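Side-chain contact in putative uncharacterized protein (Bacteroides thetaiotaomicron, PDB 2RBK), which is probably a magnesium-dependent phosphatase of the haloacid dehalogenase superfamily, seen here with magnesium and a vanadate-derived ligand in its active site: residues N69-F74 / D180-G185. Residues are numbered along the deposited sequence; the frame is centred on the assembly and turned at random.
Sequences NGAYCF and DVTAKG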
ATOM      1  N   ASN A  69       0.378  -4.318  -1.761  1.00  8.73           N
ATOM      2  CA  ASN A  69       0.958  -4.822  -0.504  1.00  9.37           C
ATOM      3  C   ASN A  69       2.073  -5.813  -0.733  1.00  9.17           C
ATOM      4  O   ASN A  69       2.308  -6.686   0.085  1.00 11.94           O
ATOM      5  CB  ASN A  69      -0.111  -5.447   0.417  1.00 10.16           C
ATOM      6  CG  ASN A  69      -1.046  -4.412   0.949  1.00  9.89           C
ATOM      7  OD1 ASN A  69      -0.659  -3.637   1.817  1.00 12.96           O
ATOM      8  ND2 ASN A  69      -2.246  -4.314   0.386  1.00 11.36           N
ATOM      9  N   GLY A  70       2.829  -5.664  -1.838  1.00  8.66           N
ATOM     10  CA  GLY A  70       3.909  -6.585  -2.163  1.00  9.12           C
ATOM     11  C   GLY A  70       3.583  -7.649  -3.140  1.00  9.16           C
ATOM     12  O   GLY A  70       4.511  -8.337  -3.631  1.00  9.97           O
ATOM     13  N   ALA A  71       2.309  -7.824  -3.488  1.00  8.55           N
ATOM     14  CA  ALA A  71       1.894  -8.867  -4.427  1.00  8.69           C
ATOM     15  C   ALA A  71       2.162  -8.515  -5.885  1.00  8.72           C
ATOM     16  O   ALA A  71       2.012  -9.362  -6.779  1.00  9.81           O
ATOM     17  CB  ALA A  71       0.424  -9.215  -4.254  1.00  9.35           C
ATOM     18  N   TYR A  72       2.604  -7.286  -6.193  1.00  8.59           N
ATOM     19  CA  TYR A  72       2.885  -6.918  -7.561  1.00  8.82           C
ATOM     20  C   TYR A  72       3.965  -5.826  -7.565  1.00  8.22           C
ATOM     21  O   TYR A  72       3.665  -4.681  -7.189  1.00  8.62           O
ATOM     22  CB  TYR A  72       1.635  -6.509  -8.315  1.00  9.37           C
ATOM     23  CG  TYR A  72       1.814  -6.408  -9.791  1.00  9.80           C
ATOM     24  CD1 TYR A  72       1.657  -7.552 -10.560  1.00 11.63           C
ATOM     25  CD2 TYR A  72       2.082  -5.204 -10.388  1.00 11.35           C
ATOM     26  CE1 TYR A  72       1.812  -7.508 -11.918  1.00 13.58           C
ATOM     27  CE2 TYR A  72       2.228  -5.165 -11.758  1.00 12.55           C
ATOM     28  CZ  TYR A  72       2.089  -6.299 -12.531  1.00 12.92           C
ATOM     29  OH  TYR A  72       2.180  -6.224 -13.913  1.00 17.80           O
ATOM     30  N   CYS A  73       5.199  -6.172  -7.926  1.00  8.25           N
ATOM     31  CA  CYS A  73       6.320  -5.275  -7.814  1.00  7.97           C
ATOM     32  C   CYS A  73       6.983  -5.091  -9.165  1.00  7.83           C
ATOM     33  O   CYS A  73       7.175  -6.088  -9.885  1.00  8.48           O
ATOM     34  CB  CYS A  73       7.334  -5.825  -6.824  1.00  8.46           C
ATOM     35  SG  CYS A  73       6.715  -6.086  -5.144  1.00  9.36           S
ATOM     36  N   PHE A  74       7.366  -3.848  -9.497  1.00  8.08           N
ATOM     37  CA  PHE A  74       7.962  -3.590 -10.803  1.00  8.69           C
ATOM     38  C   PHE A  74       8.932  -2.413 -10.723  1.00  8.57           C
ATOM     39  O   PHE A  74       8.829  -1.552  -9.862  1.00  9.08           O
ATOM     40  CB  PHE A  74       6.904  -3.381 -11.889  1.00  9.38           C
ATOM     41  CG  PHE A  74       5.882  -2.321 -11.570  1.00  9.19           C
ATOM     42  CD1 PHE A  74       6.048  -0.998 -12.011  1.00 10.21           C
ATOM     43  CD2 PHE A  74       4.722  -2.617 -10.849  1.00  9.78           C
ATOM     44  CE1 PHE A  74       5.078  -0.032 -11.718  1.00 10.83           C
ATOM     45  CE2 PHE A  74       3.759  -1.670 -10.594  1.00 10.71           C
ATOM     46  CZ  PHE A  74       3.939  -0.360 -11.042  1.00 11.08           C
ATOM     47  N   ASP A 180      -7.151  -5.213   2.711  1.00 11.82           N
ATOM     48  CA  ASP A 180      -6.557  -5.802   1.534  1.00 10.19           C
ATOM     49  C   ASP A 180      -6.082  -7.212   1.856  1.00  9.74           C
ATOM     50  O   ASP A 180      -5.378  -7.411   2.854  1.00 12.19           O
ATOM     51  CB  ASP A 180      -5.347  -4.995   1.063  1.00 11.05           C
ATOM     52  CG  ASP A 180      -5.656  -3.611   0.528  1.00 11.88           C
ATOM     53  OD1 ASP A 180      -6.729  -3.397  -0.081  1.00 13.89           O
ATOM     54  OD2 ASP A 180      -4.727  -2.753   0.715  1.00 13.84           O
ATOM     55  N   VAL A 181      -6.416  -8.146   0.997  1.00  9.47           N
ATOM     56  CA  VAL A 181      -6.116  -9.558   1.148  1.00  9.31           C
ATOM     57  C   VAL A 181      -5.217  -9.959  -0.020  1.00  8.49           C
ATOM     58  O   VAL A 181      -5.566  -9.739  -1.182  1.00  9.38           O
ATOM     59  CB  VAL A 181      -7.400 -10.369   1.167  1.00 10.48           C
ATOM     60  CG1 VAL A 181      -7.074 -11.858   1.389  1.00 12.23           C
ATOM     61  CG2 VAL A 181      -8.332  -9.894   2.262  1.00 13.32           C
ATOM     62  N   THR A 182      -4.063 -10.583   0.309  1.00  8.98           N
ATOM     63  CA  THR A 182      -3.081 -11.042  -0.649  1.00  8.77           C
ATOM     64  C   THR A 182      -2.616 -12.427  -0.241  1.00  8.81           C
ATOM     65  O   THR A 182      -2.917 -12.927   0.842  1.00  9.59           O
ATOM     66  CB  THR A 182      -1.898 -10.058  -0.720  1.00  9.22           C
ATOM     67  OG1 THR A 182      -1.431  -9.856   0.623  1.00  9.97           O
ATOM     68  CG2 THR A 182      -2.273  -8.745  -1.402  1.00  9.96           C
ATOM     69  N   ALA A 183      -1.855 -13.080  -1.135  1.00  8.81           N
ATOM     70  CA  ALA A 183      -1.407 -14.431  -0.869  1.00  9.08           C
ATOM     71  C   ALA A 183      -0.353 -14.492   0.227  1.00  9.68           C
ATOM     72  O   ALA A 183       0.243 -13.493   0.655  1.00  9.94           O
ATOM     73  CB  ALA A 183      -0.867 -15.033  -2.171  1.00 10.38           C
ATOM     74  N   LYS A 184      -0.093 -15.717   0.697  1.00 10.92           N
ATOM     75  CA  LYS A 184       0.824 -16.012   1.782  1.00 11.40           C
ATOM     76  C   LYS A 184       2.141 -15.299   1.630  1.00 10.08           C
ATOM     77  O   LYS A 184       2.834 -15.435   0.647  1.00 11.20           O
ATOM     78  CB  LYS A 184       1.084 -17.531   1.816  1.00 14.01           C
ATOM     79  CG  LYS A 184       2.091 -18.097   2.771  1.00 17.14           C
ATOM     80  CD  LYS A 184       1.382 -18.177   4.123  1.00 23.20           C
ATOM     81  CE  LYS A 184       2.228 -18.958   5.108  1.00 24.58           C
ATOM     82  NZ  LYS A 184       1.664 -18.626   6.462  1.00 27.33           N
ATOM     83  N   GLY A 185       2.512 -14.540   2.694  1.00 10.77           N
ATOM     84  CA  GLY A 185       3.776 -13.870   2.731  1.00 11.54           C
ATOM     85  C   GLY A 185       3.827 -12.541   2.012  1.00 10.86           C
ATOM     86  O   GLY A 185       4.818 -11.826   2.176  1.00 13.02           O
TER
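The amide of Asn69 meets the carboxylate of Asp180 with the two planes turned 54° apart. Asn69 ND2 donates to Asp180 OD2 at 2.9 Å, with the acceptor almost exactly in the amide plane but the donor standing well out of the carboxylate plane; the N-H...O angle is 151°. Asp180 CB also lies 3.2 Å from Asn69 ND2, off the amide plane. CG of Asn69 stands anti to its own carbonyl carbon (chi1 -68°), which carries the amide across to the aspartate. Gln149 OE1 takes a second bond from Asn69 ND2, and Asn214 ND2 donates to Asn69 OD1, so both ends of the amide are gripped and its rotation is fixed. The carboxylate is held too, by Thr151 on OD1 and weakly by Trp174 on OD2. A leucine in place of Asn69 would probably leave Asp180 OD2, a buried oxygen, without its amide donor and Asn214 without its acceptor. Next to this polar pair the contact turns apolar: Thr182 CG2 packs on Ala71 CB at 4.0 Å, while Thr182 OG1 turns to the carbonyl of Asp186. Asn214 and Trp174 both line the pocket of the vanadium ligand, which lies about 5 Å from the Asn69 side chain, so this is second-shell bonding beside a HAD-type active site, joining the loop after core strand 64-67 to the hairpin strand 180-182.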